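Local coordinates for Lmo0135 protein (Listeria monocytogenes EGD-e, PDB 5ISU) that probably binds peptides outside the cell as the substrate-binding protein of an ABC transporter and delivers them for uptake, at residues A[25-29]-A[185-191]; A[60-65]-A[77-83]; A[279-283]-A[326-330]. Numbering follows the deposited sequence.

Contact 1 (A[25-29]-A[185-191])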
loop_
_atom_site.group_PDB
_atom_site.type_symbol
_atom_site.label_atom_id
_atom_site.label_comp_id
_atom_site.label_asym_id
_atom_site.label_seq_id
_atom_site.Cartn_x
_atom_site.Cartn_y
_atom_site.Cartn_z
ATOM N N THR A 25 -14.025 -6.717 -5.668
ATOM C CA THR A 25 -15.007 -6.834 -4.591
ATOM C C THR A 25 -16.042 -5.715 -4.427
ATOM O O THR A 25 -17.136 -5.980 -3.917
ATOM C CB THR A 25 -14.295 -7.036 -3.240
ATOM O OG1 THR A 25 -13.450 -5.913 -2.970
ATOM C CG2 THR A 25 -13.469 -8.329 -3.262
ATOM N N GLY A 26 -15.709 -4.490 -4.825
ATOM C CA GLY A 26 -16.639 -3.364 -4.682
ATOM C C GLY A 26 -16.628 -2.424 -5.863
ATOM O O GLY A 26 -15.941 -2.681 -6.863
ATOM N N ASP A 27 -17.407 -1.346 -5.755
ATOM C CA ASP A 27 -17.482 -0.324 -6.800
ATOM C C ASP A 27 -16.299 0.602 -6.699
ATOM O O ASP A 27 -15.844 0.912 -5.594
ATOM C CB ASP A 27 -18.745 0.559 -6.697
ATOM C CG ASP A 27 -20.022 -0.163 -7.102
ATOM O OD1 ASP A 27 -20.631 -0.851 -6.245
ATOM O OD2 ASP A 27 -20.464 0.045 -8.260
ATOM N N PRO A 28 -15.810 1.087 -7.849
ATOM C CA PRO A 28 -14.727 2.036 -7.760
ATOM C C PRO A 28 -15.270 3.394 -7.308
ATOM O O PRO A 28 -16.481 3.596 -7.285
ATOM C CB PRO A 28 -14.231 2.119 -9.197
ATOM C CG PRO A 28 -15.466 1.912 -10.010
ATOM C CD PRO A 28 -16.335 0.972 -9.223
ATOM N N GLU A 29 -14.369 4.292 -6.919
ATOM C CA GLU A 29 -14.747 5.660 -6.543
ATOM C C GLU A 29 -14.358 6.527 -7.755
ATOM O O GLU A 29 -14.601 6.114 -8.882
ATOM C CB GLU A 29 -14.085 6.071 -5.220
ATOM C CG GLU A 29 -14.501 5.185 -4.046
ATOM C CD GLU A 29 -13.815 5.552 -2.735
ATOM O OE1 GLU A 29 -13.456 6.737 -2.538
ATOM O OE2 GLU A 29 -13.654 4.652 -1.880
ATOM N N TYR A 185 -19.372 2.059 -17.672
ATOM C CA TYR A 185 -19.496 1.659 -16.266
ATOM C C TYR A 185 -20.939 1.442 -15.789
ATOM O O TYR A 185 -21.712 2.399 -15.665
ATOM C CB TYR A 185 -18.795 2.701 -15.374
ATOM C CG TYR A 185 -19.071 2.576 -13.881
ATOM C CD1 TYR A 185 -18.918 1.358 -13.226
ATOM C CD2 TYR A 185 -19.417 3.697 -13.115
ATOM C CE1 TYR A 185 -19.151 1.237 -11.865
ATOM C CE2 TYR A 185 -19.645 3.589 -11.743
ATOM C CZ TYR A 185 -19.502 2.355 -11.118
ATOM O OH TYR A 185 -19.726 2.210 -9.756
ATOM N N LYS A 186 -21.291 0.177 -15.540
ATOM C CA LYS A 186 -22.599 -0.165 -14.969
ATOM C C LYS A 186 -22.448 -0.285 -13.458
ATOM O O LYS A 186 -21.804 -1.219 -12.965
ATOM C CB LYS A 186 -23.205 -1.463 -15.542
ATOM C CG LYS A 186 -24.283 -1.295 -16.624
ATOM C CD LYS A 186 -25.089 -2.601 -16.759
ATOM C CE LYS A 186 -26.433 -2.467 -17.482
ATOM N NZ LYS A 186 -26.348 -2.167 -18.939
ATOM N N THR A 187 -23.057 0.661 -12.741
ATOM C CA THR A 187 -23.015 0.734 -11.271
ATOM C C THR A 187 -23.285 -0.607 -10.607
ATOM O O THR A 187 -24.261 -1.279 -10.928
ATOM C CB THR A 187 -24.061 1.742 -10.741
ATOM O OG1 THR A 187 -23.894 3.002 -11.404
ATOM C CG2 THR A 187 -23.928 1.931 -9.221
ATOM N N GLY A 188 -22.400 -0.996 -9.697
ATOM C CA GLY A 188 -22.538 -2.250 -8.972
ATOM C C GLY A 188 -22.446 -3.529 -9.800
ATOM O O GLY A 188 -22.637 -4.621 -9.259
ATOM N N GLU A 189 -22.140 -3.415 -11.093
ATOM C CA GLU A 189 -22.068 -4.601 -11.946
ATOM C C GLU A 189 -20.716 -4.789 -12.632
ATOM O O GLU A 189 -20.120 -5.858 -12.494
ATOM C CB GLU A 189 -23.195 -4.592 -12.982
ATOM C CG GLU A 189 -24.598 -4.614 -12.382
ATOM C CD GLU A 189 -25.697 -4.743 -13.440
ATOM O OE1 GLU A 189 -25.566 -5.581 -14.365
ATOM O OE2 GLU A 189 -26.711 -4.023 -13.335
ATOM N N TYR A 190 -20.241 -3.788 -13.379
ATOM C CA TYR A 190 -18.955 -3.928 -14.078
ATOM C C TYR A 190 -18.417 -2.640 -14.687
ATOM O O TYR A 190 -19.138 -1.653 -14.838
ATOM C CB TYR A 190 -19.040 -4.983 -15.230
ATOM C CG TYR A 190 -19.987 -4.599 -16.359
ATOM C CD1 TYR A 190 -19.584 -3.736 -17.380
ATOM C CD2 TYR A 190 -21.290 -5.097 -16.397
ATOM C CE1 TYR A 190 -20.452 -3.386 -18.405
ATOM C CE2 TYR A 190 -22.167 -4.755 -17.415
ATOM C CZ TYR A 190 -21.746 -3.902 -18.417
ATOM O OH TYR A 190 -22.632 -3.562 -19.399
ATOM N N VAL A 191 -17.128 -2.691 -15.015
ATOM C CA VAL A 191 -16.436 -1.635 -15.752
ATOM C C VAL A 191 -15.820 -2.339 -16.963
ATOM O O VAL A 191 -15.071 -3.293 -16.778
ATOM C CB VAL A 191 -15.301 -0.978 -14.958
ATOM C CG1 VAL A 191 -14.639 0.103 -15.807
ATOM C CG2 VAL A 191 -15.829 -0.390 -13.658
#
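D27 buries the most surface here, and its carboxylate organises the contact. The single oxygen OD2 accepts two hydrogen bonds: one from the hydroxyl of Y185, with Y185 OH to D27 OD2 at 2.7 Å, and one from the main chain, with G188 N to D27 OD2 at 2.6 Å. The carboxylate approaches the edge of the Y185 ring close to its plane, as expected when the phenol hydroxyl points at its acceptor. G188 has a positive phi of 65°, a conformation that glycine adopts easily, and the turn it makes between strands 180-186 and 190-195 presents its NH to the aspartate. The return strand enters through a classic beta bulge: E189 and Y190 both lie opposite K186, and E189 N and Y190 N bond to K186 O at 2.9 and 3.0 Å. P28 adds the apolar part. P28 CD lies 3.9 Å from Y185 CE1, while P28 CG reaches V191 CG2 at 4.3 Å. The contact thus fastens the loop after strand 19-24 to the hairpin made by strands 180-186 and 190-195. Strand 208-213 runs between strands 19-24 and 190-195 in the same mixed sheet, so the loop reaches past it, D27 touching I213 on the way; helix 39-48 completes the packing, with I44 against both P28 and V191.

Contact 2 (A[60-65]-A[77-83])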
loop_
_atom_site.group_PDB
_atom_site.type_symbol
_atom_site.label_atom_id
_atom_site.label_comp_id
_atom_site.label_asym_id
_atom_site.label_seq_id
_atom_site.Cartn_x
_atom_site.Cartn_y
_atom_site.Cartn_z
ATOM N N PRO A 60 11.628 2.943 -16.464
ATOM C CA PRO A 60 10.967 3.916 -17.319
ATOM C C PRO A 60 9.649 3.424 -17.870
ATOM O O PRO A 60 9.585 2.305 -18.344
ATOM C CB PRO A 60 11.958 4.089 -18.478
ATOM C CG PRO A 60 13.289 3.814 -17.879
ATOM C CD PRO A 60 13.066 2.813 -16.786
ATOM N N ALA A 61 8.613 4.260 -17.793
ATOM C CA ALA A 61 7.296 3.949 -18.349
ATOM C C ALA A 61 7.020 5.041 -19.394
ATOM O O ALA A 61 7.618 5.009 -20.474
ATOM C CB ALA A 61 6.248 3.906 -17.249
ATOM N N LEU A 62 6.176 6.033 -19.086
ATOM C CA LEU A 62 5.989 7.135 -20.030
ATOM C C LEU A 62 7.304 7.913 -20.157
ATOM O O LEU A 62 7.600 8.477 -21.215
ATOM C CB LEU A 62 4.885 8.088 -19.572
ATOM C CG LEU A 62 3.446 7.566 -19.512
ATOM C CD1 LEU A 62 2.554 8.564 -18.779
ATOM C CD2 LEU A 62 2.941 7.288 -20.920
ATOM N N ALA A 63 8.077 7.938 -19.065
ATOM C CA ALA A 63 9.354 8.645 -19.028
ATOM C C ALA A 63 10.467 7.775 -19.572
ATOM O O ALA A 63 10.427 6.547 -19.471
ATOM C CB ALA A 63 9.693 9.075 -17.607
ATOM N N LYS A 64 11.462 8.433 -20.139
ATOM C CA LYS A 64 12.627 7.782 -20.688
ATOM C C LYS A 64 13.719 7.775 -19.598
ATOM O O LYS A 64 14.456 6.791 -19.463
ATOM C CB LYS A 64 13.058 8.562 -21.925
ATOM C CG LYS A 64 14.134 7.938 -22.782
ATOM C CD LYS A 64 14.573 8.944 -23.845
ATOM C CE LYS A 64 15.821 8.492 -24.589
ATOM N NZ LYS A 64 16.441 9.633 -25.319
ATOM N N SER A 65 13.800 8.857 -18.808
ATOM C CA SER A 65 14.800 8.968 -17.737
ATOM C C SER A 65 14.552 10.100 -16.729
ATOM O O SER A 65 13.789 11.042 -16.985
ATOM C CB SER A 65 16.185 9.204 -18.342
ATOM O OG SER A 65 16.177 10.394 -19.107
ATOM N N VAL A 77 13.140 15.264 -15.790
ATOM C CA VAL A 77 12.506 14.082 -16.375
ATOM C C VAL A 77 12.337 14.272 -17.886
ATOM O O VAL A 77 11.755 15.268 -18.330
ATOM C CB VAL A 77 11.090 13.837 -15.780
ATOM C CG1 VAL A 77 10.440 12.608 -16.410
ATOM C CG2 VAL A 77 11.156 13.681 -14.269
ATOM N N LYS A 78 12.844 13.315 -18.659
ATOM C CA LYS A 78 12.703 13.305 -20.114
ATOM C C LYS A 78 11.618 12.277 -20.452
ATOM O O LYS A 78 11.679 11.148 -19.982
ATOM C CB LYS A 78 14.005 12.867 -20.789
ATOM C CG LYS A 78 15.145 13.885 -20.862
ATOM C CD LYS A 78 14.855 15.009 -21.849
ATOM C CE LYS A 78 16.127 15.727 -22.300
ATOM N NZ LYS A 78 16.957 16.298 -21.200
ATOM N N LEU A 79 10.649 12.663 -21.283
ATOM C CA LEU A 79 9.551 11.772 -21.706
ATOM C C LEU A 79 9.859 11.083 -23.018
ATOM O O LEU A 79 10.696 11.527 -23.775
ATOM C CB LEU A 79 8.248 12.572 -21.911
ATOM C CG LEU A 79 7.613 13.305 -20.724
ATOM C CD1 LEU A 79 6.302 13.968 -21.117
ATOM C CD2 LEU A 79 7.369 12.333 -19.585
ATOM N N LYS A 80 9.146 10.004 -23.294
ATOM C CA LYS A 80 9.270 9.332 -24.582
ATOM C C LYS A 80 8.608 10.225 -25.657
ATOM O O LYS A 80 7.763 11.063 -25.333
ATOM C CB LYS A 80 8.658 7.921 -24.528
ATOM C CG LYS A 80 9.483 6.985 -23.649
ATOM C CD LYS A 80 8.919 5.570 -23.500
ATOM C CE LYS A 80 9.864 4.770 -22.603
ATOM N NZ LYS A 80 9.320 3.470 -22.163
ATOM N N ASP A 81 9.034 10.072 -26.906
ATOM C CA ASP A 81 8.509 10.856 -28.017
ATOM C C ASP A 81 7.268 10.193 -28.563
ATOM O O ASP A 81 7.137 8.976 -28.486
ATOM C CB ASP A 81 9.535 10.934 -29.167
ATOM C CG ASP A 81 10.801 11.717 -28.800
ATOM O OD1 ASP A 81 10.691 12.864 -28.313
ATOM O OD2 ASP A 81 11.916 11.212 -29.068
ATOM N N GLY A 82 6.368 10.991 -29.130
ATOM C CA GLY A 82 5.162 10.468 -29.776
ATOM C C GLY A 82 4.095 9.835 -28.903
ATOM O O GLY A 82 3.276 9.078 -29.392
ATOM N N LEU A 83 4.099 10.132 -27.610
ATOM C CA LEU A 83 3.062 9.611 -26.721
ATOM C C LEU A 83 1.733 10.302 -26.992
ATOM O O LEU A 83 1.705 11.476 -27.339
ATOM C CB LEU A 83 3.426 9.884 -25.272
ATOM C CG LEU A 83 4.697 9.230 -24.755
ATOM C CD1 LEU A 83 4.971 9.734 -23.347
ATOM C CD2 LEU A 83 4.562 7.703 -24.791
#
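The paired backbones belong to a beta hairpin, strands 63-68 and 74-79, and their antiparallel ladder is interrupted by a classic beta bulge. K64 and S65 both face K78, whose carbonyl serves them both: K64 N to K78 O is 2.7 Å, whereas S65 N to K78 O is a weak bond of 3.3 Å. The return bond, K78 N to S65 O at 3.0 Å, makes S65 and K78 a hydrogen-bonded pair. The same S65 O also receives a CA-H...O contact from V77 CA at 3.4 Å. Beyond the bulge, A63 and L79 form a non-hydrogen-bonded pair with their CA atoms only 4.1 Å apart, and K80 N then bonds to L62 O at 3.0 Å, carrying the pairing past the end of strand 74-79.

Side chains divide by character. A63 CB meets V77 CG1 at 3.8 Å and L79 CD2 at 4.5 Å, and L62 CD2 packs 4.0 Å from L83 CD1; these residues are mostly buried, with F53 also touching A63 and F200 touching L83. S65 and K78 lie on one face of the sheet and are more exposed; S65 OG lies 3.7 Å from K78 CB. Strand 63-68 is outermost in its five-stranded antiparallel sheet, while strand 74-79 pairs onward with 132-136. K80 buries the largest area of all: its extended chain passes A63 O, with K80 CE lying 3.6 Å away, and ends in a hydrogen bond from K80 NZ to A61 O at 2.8 Å.

Contact 3 (A[279-283]-A[326-330])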
loop_
_atom_site.group_PDB
_atom_site.type_symbol
_atom_site.label_atom_id
_atom_site.label_comp_id
_atom_site.label_asym_id
_atom_site.label_seq_id
_atom_site.Cartn_x
_atom_site.Cartn_y
_atom_site.Cartn_z
ATOM N N LEU A 279 5.045 -8.546 26.600
ATOM C CA LEU A 279 3.983 -8.910 25.658
ATOM C C LEU A 279 4.515 -9.225 24.258
ATOM O O LEU A 279 3.742 -9.595 23.364
ATOM C CB LEU A 279 2.924 -7.804 25.586
ATOM C CG LEU A 279 2.210 -7.440 26.892
ATOM C CD1 LEU A 279 1.317 -6.221 26.704
ATOM C CD2 LEU A 279 1.412 -8.610 27.460
ATOM N N SER A 280 5.821 -9.043 24.070
ATOM C CA SER A 280 6.484 -9.385 22.820
ATOM C C SER A 280 7.148 -10.758 23.011
ATOM O O SER A 280 6.972 -11.687 22.192
ATOM C CB SER A 280 7.527 -8.321 22.441
ATOM O OG SER A 280 6.926 -7.047 22.342
ATOM N N TYR A 281 7.911 -10.878 24.084
ATOM C CA TYR A 281 8.574 -12.142 24.431
ATOM C C TYR A 281 7.627 -13.322 24.635
ATOM O O TYR A 281 8.057 -14.465 24.581
ATOM C CB TYR A 281 9.407 -11.996 25.709
ATOM C CG TYR A 281 10.766 -11.368 25.531
ATOM C CD1 TYR A 281 11.765 -12.034 24.820
ATOM C CD2 TYR A 281 11.098 -10.169 26.163
ATOM C CE1 TYR A 281 13.032 -11.486 24.681
ATOM C CE2 TYR A 281 12.372 -9.625 26.045
ATOM C CZ TYR A 281 13.331 -10.288 25.302
ATOM O OH TYR A 281 14.582 -9.746 25.174
ATOM N N ALA A 282 6.357 -13.060 24.917
ATOM C CA ALA A 282 5.399 -14.148 25.097
ATOM C C ALA A 282 4.953 -14.772 23.765
ATOM O O ALA A 282 4.329 -15.833 23.763
ATOM C CB ALA A 282 4.177 -13.645 25.860
ATOM N N LEU A 283 5.302 -14.131 22.649
ATOM C CA LEU A 283 4.828 -14.548 21.337
ATOM C C LEU A 283 5.877 -15.189 20.440
ATOM O O LEU A 283 7.074 -14.981 20.626
ATOM C CB LEU A 283 4.262 -13.319 20.618
ATOM C CG LEU A 283 3.233 -12.477 21.383
ATOM C CD1 LEU A 283 2.879 -11.218 20.612
ATOM C CD2 LEU A 283 1.979 -13.281 21.687
ATOM N N LYS A 326 11.374 -15.291 30.603
ATOM C CA LYS A 326 11.827 -13.900 30.674
ATOM C C LYS A 326 10.632 -12.961 30.664
ATOM O O LYS A 326 10.670 -11.900 31.286
ATOM C CB LYS A 326 12.772 -13.551 29.532
ATOM C CG LYS A 326 13.363 -12.158 29.658
ATOM C CD LYS A 326 14.375 -11.879 28.565
ATOM C CE LYS A 326 15.066 -10.542 28.791
ATOM N NZ LYS A 326 16.061 -10.236 27.722
ATOM N N ALA A 327 9.574 -13.354 29.958
ATOM C CA ALA A 327 8.355 -12.559 29.918
ATOM C C ALA A 327 7.763 -12.444 31.308
ATOM O O ALA A 327 7.291 -11.375 31.681
ATOM C CB ALA A 327 7.335 -13.159 28.972
ATOM N N LYS A 328 7.773 -13.548 32.060
ATOM C CA LYS A 328 7.270 -13.551 33.448
ATOM C C LYS A 328 8.092 -12.585 34.318
ATOM O O LYS A 328 7.542 -11.875 35.151
ATOM C CB LYS A 328 7.231 -14.975 34.036
ATOM C CG LYS A 328 6.087 -15.827 33.480
ATOM C CD LYS A 328 6.076 -17.269 33.993
ATOM C CE LYS A 328 7.236 -18.086 33.426
ATOM N NZ LYS A 328 7.244 -19.532 33.818
ATOM N N LYS A 329 9.406 -12.576 34.103
ATOM C CA LYS A 329 10.317 -11.650 34.792
ATOM C C LYS A 329 9.957 -10.185 34.541
ATOM O O LYS A 329 9.916 -9.385 35.470
ATOM C CB LYS A 329 11.781 -11.893 34.352
ATOM C CG LYS A 329 12.650 -12.693 35.316
ATOM C CD LYS A 329 13.254 -11.752 36.360
ATOM C CE LYS A 329 14.151 -12.459 37.367
ATOM N NZ LYS A 329 13.389 -13.347 38.288
ATOM N N LEU A 330 9.695 -9.847 33.285
ATOM C CA LEU A 330 9.379 -8.468 32.904
ATOM C C LEU A 330 8.011 -7.974 33.391
ATOM O O LEU A 330 7.880 -6.817 33.824
ATOM C CB LEU A 330 9.523 -8.297 31.391
ATOM C CG LEU A 330 10.990 -8.323 30.955
ATOM C CD1 LEU A 330 11.132 -8.717 29.498
ATOM C CD2 LEU A 330 11.665 -6.984 31.238
#
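L279 and S280 bring helix 273-281 up to the contact without meeting 326-330; L279 CB points away, and S280 OG is hydrogen-bonded back to R276 O. Y281 makes the interface. Y281 CB sits 4.0 Å from A327 CB, with the two CA atoms 5.5 Å apart, and the Y281 ring meets two side chains of helix 324-334, both from the same side of its plane. L330 CD1 approaches Y281 CD2 at 3.6 Å, while the extended K326 places CD over one ring face in a CH-pi contact, CD 4.0 Å from the Y281 ring centroid. Y320 also stacks edge-to-face with this ring. A282 follows with a looser touch, A282 CB 4.5 Å from A327 CB, and its carbonyl bonds to Q363 of helix 351-365. L283 turns to that same helix, packing on Y359 and L360; like S280 it also touches Y463 of strand 462-475, so this buried helix-to-helix contact sits beside a sheet in the family 5 solute-binding region. K326 NZ donates a hydrogen bond to Y281 OH at 3.0 Å. One lysine therefore engages the tyrosine twice, its CD methylene over the ring and its amino group at the hydroxyl, so an apolar packing ends in a polar link on its exposed side.

Contact 1 is a surface contact, contact 2 is partly buried and contact 3 is mostly buried, though its lysine stays exposed. No two share a helix or strand: contact 1 ties a loop to a hairpin, contact 2 pairs the strands of another hairpin, and contact 3 packs two helices. Their chemistry follows these roles. A carboxylate gathers donors in contact 1, backbone bonds dominate contact 2, and side-chain packing dominates contact 3. Contact 2 falls within the chain span between the two segments of contact 1, yet their centres are 32 Å apart. Contact 3 comes later and lies across the chain's centre from both, 48 and 54 Å away between centres.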